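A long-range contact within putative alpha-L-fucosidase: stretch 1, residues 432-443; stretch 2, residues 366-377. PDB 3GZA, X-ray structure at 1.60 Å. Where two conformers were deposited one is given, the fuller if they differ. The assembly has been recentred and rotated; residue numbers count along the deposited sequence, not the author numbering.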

ATOM      1  N   PRO A 432     -13.293  43.644 -33.344  1.00 25.78           N
ATOM      2  CA  PRO A 432     -12.266  42.593 -33.358  1.00 26.08           C
ATOM      3  C   PRO A 432     -10.839  43.109 -33.100  1.00 26.27           C
ATOM      4  O   PRO A 432     -10.497  44.233 -33.457  1.00 27.56           O
ATOM      5  CB  PRO A 432     -12.409  41.960 -34.751  1.00 26.41           C
ATOM      6  CG  PRO A 432     -13.825  42.306 -35.177  1.00 25.36           C
ATOM      7  CD  PRO A 432     -14.102  43.639 -34.571  1.00 25.86           C
ATOM      8  N   ASP A 433     -10.065  42.293 -32.414  1.00 25.59           N
ATOM      9  CA  ASP A 433      -8.672  42.550 -32.062  1.00 26.43           C
ATOM     10  C   ASP A 433      -7.889  41.410 -32.726  1.00 26.40           C
ATOM     11  O   ASP A 433      -7.575  40.373 -32.123  1.00 26.28           O
ATOM     12  CB  ASP A 433      -8.545  42.614 -30.540  1.00 26.34           C
ATOM     13  CG  ASP A 433      -7.156  43.020 -30.061  1.00 27.73           C
ATOM     14  OD1 ASP A 433      -6.221  43.185 -30.873  1.00 29.51           O
ATOM     15  OD2 ASP A 433      -6.997  43.189 -28.840  1.00 29.78           O
ATOM     16  N   ILE A 434      -7.572  41.627 -33.995  1.00 25.83           N
ATOM     17  CA  ILE A 434      -6.937  40.611 -34.812  1.00 26.38           C
ATOM     18  C   ILE A 434      -5.426  40.782 -34.698  1.00 27.22           C
ATOM     19  O   ILE A 434      -4.881  41.784 -35.151  1.00 27.19           O
ATOM     20  CB  ILE A 434      -7.450  40.706 -36.271  1.00 26.99           C
ATOM     21  CG1 ILE A 434      -8.976  40.441 -36.299  1.00 26.97           C
ATOM     22  CG2 ILE A 434      -6.695  39.738 -37.170  1.00 26.08           C
ATOM     23  CD1 ILE A 434      -9.687  40.960 -37.513  1.00 27.69           C
ATOM     24  N   ILE A 435      -4.756  39.805 -34.082  1.00 27.84           N
ATOM     25  CA  ILE A 435      -3.316  39.891 -33.899  1.00 28.33           C
ATOM     26  C   ILE A 435      -2.579  39.294 -35.079  1.00 28.77           C
ATOM     27  O   ILE A 435      -1.382  39.528 -35.229  1.00 29.36           O
ATOM     28  CB  ILE A 435      -2.854  39.272 -32.554  1.00 28.58           C
ATOM     29  CG1 ILE A 435      -3.117  37.750 -32.512  1.00 28.70           C
ATOM     30  CG2 ILE A 435      -3.544  39.969 -31.405  1.00 29.64           C
ATOM     31  CD1 ILE A 435      -2.464  37.056 -31.351  1.00 28.58           C
ATOM     32  N   ASN A 436      -3.281  38.556 -35.941  1.00 27.89           N
ATOM     33  CA  ASN A 436      -2.653  37.915 -37.076  1.00 27.78           C
ATOM     34  C   ASN A 436      -3.678  37.551 -38.144  1.00 27.28           C
ATOM     35  O   ASN A 436      -4.664  36.875 -37.859  1.00 26.48           O
ATOM     36  CB  ASN A 436      -1.941  36.648 -36.570  1.00 28.26           C
ATOM     37  CG  ASN A 436      -1.261  35.846 -37.663  1.00 28.57           C
ATOM     38  OD1 ASN A 436      -1.110  36.292 -38.779  1.00 32.60           O
ATOM     39  ND2 ASN A 436      -0.833  34.630 -37.321  1.00 30.02           N
ATOM     40  N   PHE A 437      -3.423  38.026 -39.358  1.00 25.94           N
ATOM     41  CA  PHE A 437      -4.143  37.609 -40.564  1.00 26.25           C
ATOM     42  C   PHE A 437      -2.990  37.391 -41.551  1.00 26.46           C
ATOM     43  O   PHE A 437      -2.317  38.333 -41.950  1.00 25.43           O
ATOM     44  CB  PHE A 437      -5.208  38.591 -41.048  1.00 25.72           C
ATOM     45  CG  PHE A 437      -5.785  38.241 -42.400  1.00 25.96           C
ATOM     46  CD1 PHE A 437      -6.173  36.937 -42.700  1.00 23.35           C
ATOM     47  CD2 PHE A 437      -5.968  39.217 -43.365  1.00 25.87           C
ATOM     48  CE1 PHE A 437      -6.704  36.622 -43.928  1.00 24.71           C
ATOM     49  CE2 PHE A 437      -6.516  38.903 -44.603  1.00 26.58           C
ATOM     50  CZ  PHE A 437      -6.863  37.588 -44.891  1.00 25.28           C
ATOM     51  N   SER A 438      -2.736  36.129 -41.880  1.00 26.57           N
ATOM     52  CA  SER A 438      -1.578  35.741 -42.702  0.50 26.59           C
ATOM     53  C   SER A 438      -1.944  34.796 -43.829  1.00 26.82           C
ATOM     54  O   SER A 438      -2.846  34.002 -43.690  1.00 26.71           O
ATOM     55  CB  SER A 438      -0.534  35.029 -41.849  0.50 27.28           C
ATOM     56  OG  SER A 438      -0.002  35.860 -40.841  0.50 28.02           O
ATOM     57  N   ALA A 439      -1.198  34.868 -44.920  1.00 26.22           N
ATOM     58  CA  ALA A 439      -1.420  34.018 -46.099  1.00 26.36           C
ATOM     59  C   ALA A 439      -0.231  33.114 -46.338  1.00 26.77           C
ATOM     60  O   ALA A 439       0.917  33.523 -46.104  1.00 26.48           O
ATOM     61  CB  ALA A 439      -1.672  34.870 -47.336  1.00 26.59           C
ATOM     62  N   TYR A 440      -0.519  31.908 -46.831  1.00 26.43           N
ATOM     63  CA  TYR A 440       0.484  30.903 -47.133  1.00 27.14           C
ATOM     64  C   TYR A 440       0.210  30.168 -48.417  1.00 27.90           C
ATOM     65  O   TYR A 440      -0.921  30.064 -48.855  1.00 27.17           O
ATOM     66  CB  TYR A 440       0.535  29.820 -46.035  1.00 27.22           C
ATOM     67  CG  TYR A 440       0.721  30.382 -44.661  1.00 27.20           C
ATOM     68  CD1 TYR A 440      -0.350  30.816 -43.941  1.00 24.96           C
ATOM     69  CD2 TYR A 440       1.985  30.476 -44.089  1.00 26.92           C
ATOM     70  CE1 TYR A 440      -0.164  31.364 -42.694  1.00 26.51           C
ATOM     71  CE2 TYR A 440       2.174  30.995 -42.867  1.00 27.42           C
ATOM     72  CZ  TYR A 440       1.097  31.462 -42.173  1.00 28.98           C
ATOM     73  OH  TYR A 440       1.259  32.014 -40.927  1.00 32.53           O
ATOM     74  N   SER A 441       1.282  29.646 -49.008  1.00 28.88           N
ATOM     75  CA  SER A 441       1.171  28.764 -50.160  1.00 30.28           C
ATOM     76  C   SER A 441       1.837  27.465 -49.732  1.00 31.02           C
ATOM     77  O   SER A 441       3.036  27.440 -49.475  1.00 32.16           O
ATOM     78  CB  SER A 441       1.842  29.335 -51.399  1.00 30.12           C
ATOM     79  OG  SER A 441       1.509  28.512 -52.482  1.00 31.14           O
ATOM     80  N   VAL A 442       1.069  26.396 -49.653  1.00 32.38           N
ATOM     81  CA  VAL A 442       1.584  25.115 -49.205  1.00 33.29           C
ATOM     82  C   VAL A 442       1.264  24.028 -50.209  1.00 34.96           C
ATOM     83  O   VAL A 442       0.119  23.833 -50.573  1.00 33.69           O
ATOM     84  CB  VAL A 442       0.998  24.738 -47.818  1.00 34.17           C
ATOM     85  CG1 VAL A 442       1.465  23.336 -47.355  1.00 34.28           C
ATOM     86  CG2 VAL A 442       1.363  25.805 -46.791  1.00 33.42           C
ATOM     87  N   LYS A 443       2.298  23.322 -50.658  1.00 37.52           N
ATOM     88  CA  LYS A 443       2.135  22.209 -51.592  1.00 39.91           C
ATOM     89  C   LYS A 443       2.160  20.944 -50.745  1.00 41.93           C
ATOM     90  O   LYS A 443       3.035  20.751 -49.867  1.00 42.89           O
ATOM     91  CB  LYS A 443       3.259  22.192 -52.624  1.00 40.06           C
ATOM     92  OXT LYS A 443       1.248  20.118 -50.891  1.00 43.93           O
TER
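Stretch 2 (366-377) QSVNYCIIQENI

Stretch 2 is a strand from Gln366 to Glu375 and runs antiparallel to strand 436-440 of stretch 1. The axes make an angle of 175° and approach to 4.6 Å. Phe437 lies opposite Ile373, Ser438 opposite Ile372, Ala439 opposite Cys371 and Tyr440 opposite Tyr370.

Paired backbone bonds hold this register. Ser438 N donates to Ile372 O and Ile372 N to Ser438 O, both at 3.0 Å. Tyr440 N reaches Tyr370 O at 2.9 Å, and Tyr370 N returns to Tyr440 O at 3.2 Å. Gln374 N donates to Asn436 O at 2.8 Å. The chain of stretch 1 turns a corner at Ile435, and a beta bulge shifts the register by one. As a result Gln374 O takes two donors: Ile435 N at 2.9 Å and, weakly, Asn436 N at 3.4 Å. Beyond the bulge, Ile434 pairs with Glu375, and Asn376 N donates to Asp433 O at 2.8 Å.

Asn436, Ser438, Tyr440, Tyr370, Ile372 and Gln374 share one face. Asn436 has chi1 t, and its ND2 donates to Gln374 OE1 at 3.0 Å, nearly straight at 174°. Gln374, m then t, extends far enough to offer that oxygen. Asn436 OD1 accepts from Ser438 OG, rotamer m, at a very short 2.4 Å. Tyr440 is m, with chi2 85°. This brings its CE1 to 3.7 Å from Ile372 CG1. Tyr370 is also m, and its ring reaches the end of stretch 1, with CE2 3.5 Å from Val442 CB.

The other face carries Phe437, Ala439, Cys371 and Ile373. Phe437 is t and places CE1 4.0 Å from Cys371 SG and CD1 4.3 Å from Ile373 CG1. The small Ala439 has its CB 4.0 Å from Val368 CG1.

Asn369 fastens one end. Its CB points sideways, but chi1 p brings the amide nearer to stretch 1. There it acts as a second peptide group: Val442 N donates to Asn369 OD1 at 2.8 Å, and Asn369 ND2 donates to Val442 O at 3.0 Å. Asn369 N also donates to Tyr440 O at 3.0 Å. A water bonds to Ser367 OG and Ser441 OG, and weakly to Asn369 OD1.

At the other end Asp433 and Asn376 point toward the opposite stretch. Both are t with chi2 near zero, and Asn376 ND2 donates to Asp433 OD2 at 3.1 Å. A second water links Asp433 N to Glu375 OE2. Together the stretches bury 1011 Å².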

ATOM      1  N   GLN A 366       0.480  35.797 -56.991  1.00 30.61           N
ATOM      2  CA  GLN A 366       1.038  34.498 -56.691  1.00 29.74           C
ATOM      3  C   GLN A 366      -0.003  33.570 -56.098  1.00 29.45           C
ATOM      4  O   GLN A 366      -1.106  33.987 -55.739  1.00 29.76           O
ATOM      5  CB  GLN A 366       2.197  34.653 -55.722  1.00 29.96           C
ATOM      6  CG  GLN A 366       1.772  35.189 -54.360  1.00 30.36           C
ATOM      7  CD  GLN A 366       2.951  35.536 -53.513  1.00 30.99           C
ATOM      8  OE1 GLN A 366       3.577  34.658 -52.935  1.00 33.96           O
ATOM      9  NE2 GLN A 366       3.234  36.834 -53.388  1.00 32.70           N
ATOM     10  N   SER A 367       0.385  32.314 -55.967  1.00 28.30           N
ATOM     11  CA  SER A 367      -0.490  31.279 -55.449  0.50 28.40           C
ATOM     12  C   SER A 367      -0.722  31.418 -53.937  1.00 27.56           C
ATOM     13  O   SER A 367       0.192  31.779 -53.177  1.00 28.53           O
ATOM     14  CB  SER A 367       0.104  29.900 -55.757  0.50 28.08           C
ATOM     15  OG  SER A 367      -0.857  28.881 -55.550  0.50 29.22           O
ATOM     16  N   VAL A 368      -1.942  31.124 -53.507  1.00 27.02           N
ATOM     17  CA  VAL A 368      -2.297  31.151 -52.081  0.50 25.47           C
ATOM     18  C   VAL A 368      -3.316  30.045 -51.842  1.00 26.14           C
ATOM     19  O   VAL A 368      -4.228  29.890 -52.641  1.00 26.34           O
ATOM     20  CB  VAL A 368      -2.935  32.493 -51.651  0.50 25.78           C
ATOM     21  CG1 VAL A 368      -3.167  32.513 -50.136  0.50 20.09           C
ATOM     22  CG2 VAL A 368      -2.072  33.657 -52.051  0.50 25.48           C
ATOM     23  N   ASN A 369      -3.157  29.269 -50.763  1.00 26.37           N
ATOM     24  CA  ASN A 369      -4.152  28.222 -50.433  1.00 26.06           C
ATOM     25  C   ASN A 369      -4.459  28.058 -48.946  1.00 27.00           C
ATOM     26  O   ASN A 369      -5.250  27.182 -48.553  1.00 26.25           O
ATOM     27  CB  ASN A 369      -3.771  26.870 -51.047  1.00 26.40           C
ATOM     28  CG  ASN A 369      -2.577  26.252 -50.400  1.00 27.55           C
ATOM     29  OD1 ASN A 369      -1.621  26.939 -50.074  1.00 29.74           O
ATOM     30  ND2 ASN A 369      -2.613  24.934 -50.218  1.00 27.25           N
ATOM     31  N   TYR A 370      -3.825  28.877 -48.114  1.00 26.18           N
ATOM     32  CA  TYR A 370      -4.060  28.828 -46.685  1.00 26.00           C
ATOM     33  C   TYR A 370      -3.995  30.205 -46.095  1.00 25.89           C
ATOM     34  O   TYR A 370      -3.337  31.098 -46.597  1.00 25.64           O
ATOM     35  CB  TYR A 370      -2.953  28.084 -45.935  1.00 25.92           C
ATOM     36  CG  TYR A 370      -2.963  26.600 -45.795  1.00 23.87           C
ATOM     37  CD1 TYR A 370      -3.511  26.001 -44.687  1.00 25.74           C
ATOM     38  CD2 TYR A 370      -2.312  25.796 -46.713  1.00 26.91           C
ATOM     39  CE1 TYR A 370      -3.475  24.646 -44.516  1.00 24.11           C
ATOM     40  CE2 TYR A 370      -2.260  24.422 -46.543  1.00 25.08           C
ATOM     41  CZ  TYR A 370      -2.839  23.853 -45.447  1.00 26.87           C
ATOM     42  OH  TYR A 370      -2.763  22.494 -45.233  1.00 26.08           O
ATOM     43  N   CYS A 371      -4.753  30.380 -45.022  1.00 25.00           N
ATOM     44  CA  CYS A 371      -4.747  31.604 -44.232  0.50 24.14           C
ATOM     45  C   CYS A 371      -4.796  31.224 -42.772  1.00 24.89           C
ATOM     46  O   CYS A 371      -5.350  30.182 -42.429  1.00 24.77           O
ATOM     47  CB  CYS A 371      -5.974  32.468 -44.512  0.50 24.43           C
ATOM     48  SG  CYS A 371      -6.002  33.289 -46.077  0.50 20.83           S
ATOM     49  N   ILE A 372      -4.244  32.073 -41.914  1.00 24.96           N
ATOM     50  CA  ILE A 372      -4.338  31.902 -40.480  1.00 25.18           C
ATOM     51  C   ILE A 372      -4.921  33.204 -39.977  1.00 25.25           C
ATOM     52  O   ILE A 372      -4.573  34.260 -40.493  1.00 25.36           O
ATOM     53  CB  ILE A 372      -2.968  31.589 -39.838  1.00 25.11           C
ATOM     54  CG1 ILE A 372      -2.580  30.143 -40.187  1.00 25.82           C
ATOM     55  CG2 ILE A 372      -2.967  31.824 -38.322  1.00 26.86           C
ATOM     56  CD1 ILE A 372      -1.291  29.695 -39.581  1.00 25.83           C
ATOM     57  N   ILE A 373      -5.857  33.098 -39.028  1.00 24.57           N
ATOM     58  CA  ILE A 373      -6.449  34.268 -38.379  1.00 24.45           C
ATOM     59  C   ILE A 373      -6.351  34.010 -36.895  1.00 24.87           C
ATOM     60  O   ILE A 373      -6.596  32.893 -36.452  1.00 24.00           O
ATOM     61  CB  ILE A 373      -7.933  34.446 -38.691  1.00 24.13           C
ATOM     62  CG1 ILE A 373      -8.237  34.169 -40.166  1.00 25.88           C
ATOM     63  CG2 ILE A 373      -8.426  35.876 -38.219  1.00 23.56           C
ATOM     64  CD1 ILE A 373      -9.740  34.031 -40.465  1.00 29.93           C
ATOM     65  N   GLN A 374      -5.947  35.018 -36.135  1.00 24.37           N
ATOM     66  CA  GLN A 374      -5.874  34.903 -34.678  1.00 24.71           C
ATOM     67  C   GLN A 374      -6.428  36.147 -34.023  1.00 24.64           C
ATOM     68  O   GLN A 374      -6.083  37.256 -34.431  1.00 24.16           O
ATOM     69  CB  GLN A 374      -4.427  34.738 -34.198  1.00 25.34           C
ATOM     70  CG  GLN A 374      -3.671  33.539 -34.707  1.00 23.85           C
ATOM     71  CD  GLN A 374      -2.344  33.380 -33.991  1.00 26.63           C
ATOM     72  OE1 GLN A 374      -1.320  33.820 -34.505  1.00 27.92           O
ATOM     73  NE2 GLN A 374      -2.356  32.830 -32.779  1.00 26.14           N
ATOM     74  N   GLU A 375      -7.296  35.955 -33.026  1.00 24.31           N
ATOM     75  CA  GLU A 375      -7.775  37.039 -32.195  1.00 24.63           C
ATOM     76  C   GLU A 375      -6.842  37.175 -30.985  1.00 24.47           C
ATOM     77  O   GLU A 375      -6.129  36.238 -30.646  1.00 25.68           O
ATOM     78  CB  GLU A 375      -9.197  36.782 -31.703  1.00 24.15           C
ATOM     79  CG  GLU A 375     -10.239  36.780 -32.778  1.00 24.68           C
ATOM     80  CD  GLU A 375     -11.653  36.613 -32.229  1.00 23.61           C
ATOM     81  OE1 GLU A 375     -12.049  35.447 -32.096  1.00 23.78           O
ATOM     82  OE2 GLU A 375     -12.357  37.649 -31.974  1.00 23.83           O
ATOM     83  N   ASN A 376      -6.835  38.365 -30.366  1.00 25.53           N
ATOM     84  CA  ASN A 376      -6.105  38.595 -29.116  1.00 26.05           C
ATOM     85  C   ASN A 376      -7.003  37.966 -28.018  1.00 25.52           C
ATOM     86  O   ASN A 376      -7.926  38.590 -27.502  1.00 25.87           O
ATOM     87  CB  ASN A 376      -5.901  40.092 -28.873  1.00 27.21           C
ATOM     88  CG  ASN A 376      -4.802  40.374 -27.898  1.00 29.44           C
ATOM     89  OD1 ASN A 376      -4.143  39.470 -27.412  1.00 34.06           O
ATOM     90  ND2 ASN A 376      -4.564  41.652 -27.644  1.00 32.16           N
ATOM     91  N   ILE A 377      -6.759  36.696 -27.742  1.00 26.85           N
ATOM     92  CA  ILE A 377      -7.622  35.908 -26.865  1.00 27.07           C
ATOM     93  C   ILE A 377      -7.897  36.488 -25.467  1.00 27.48           C
ATOM     94  O   ILE A 377      -8.983  36.278 -24.913  1.00 26.85           O
ATOM     95  CB  ILE A 377      -7.149  34.436 -26.799  1.00 27.03           C
ATOM     96  CG1 ILE A 377      -8.342  33.493 -26.471  1.00 27.39           C
ATOM     97  CG2 ILE A 377      -5.950  34.281 -25.874  1.00 27.69           C
ATOM     98  CD1 ILE A 377      -9.461  33.594 -27.490  1.00 25.03           C
TER
HETATM   99  O   HOH W   1      -0.823  27.821 -52.979  1.00 30.37           O
HETATM  100  O   HOH W   2     -11.131  39.879 -31.378  1.00 22.87           O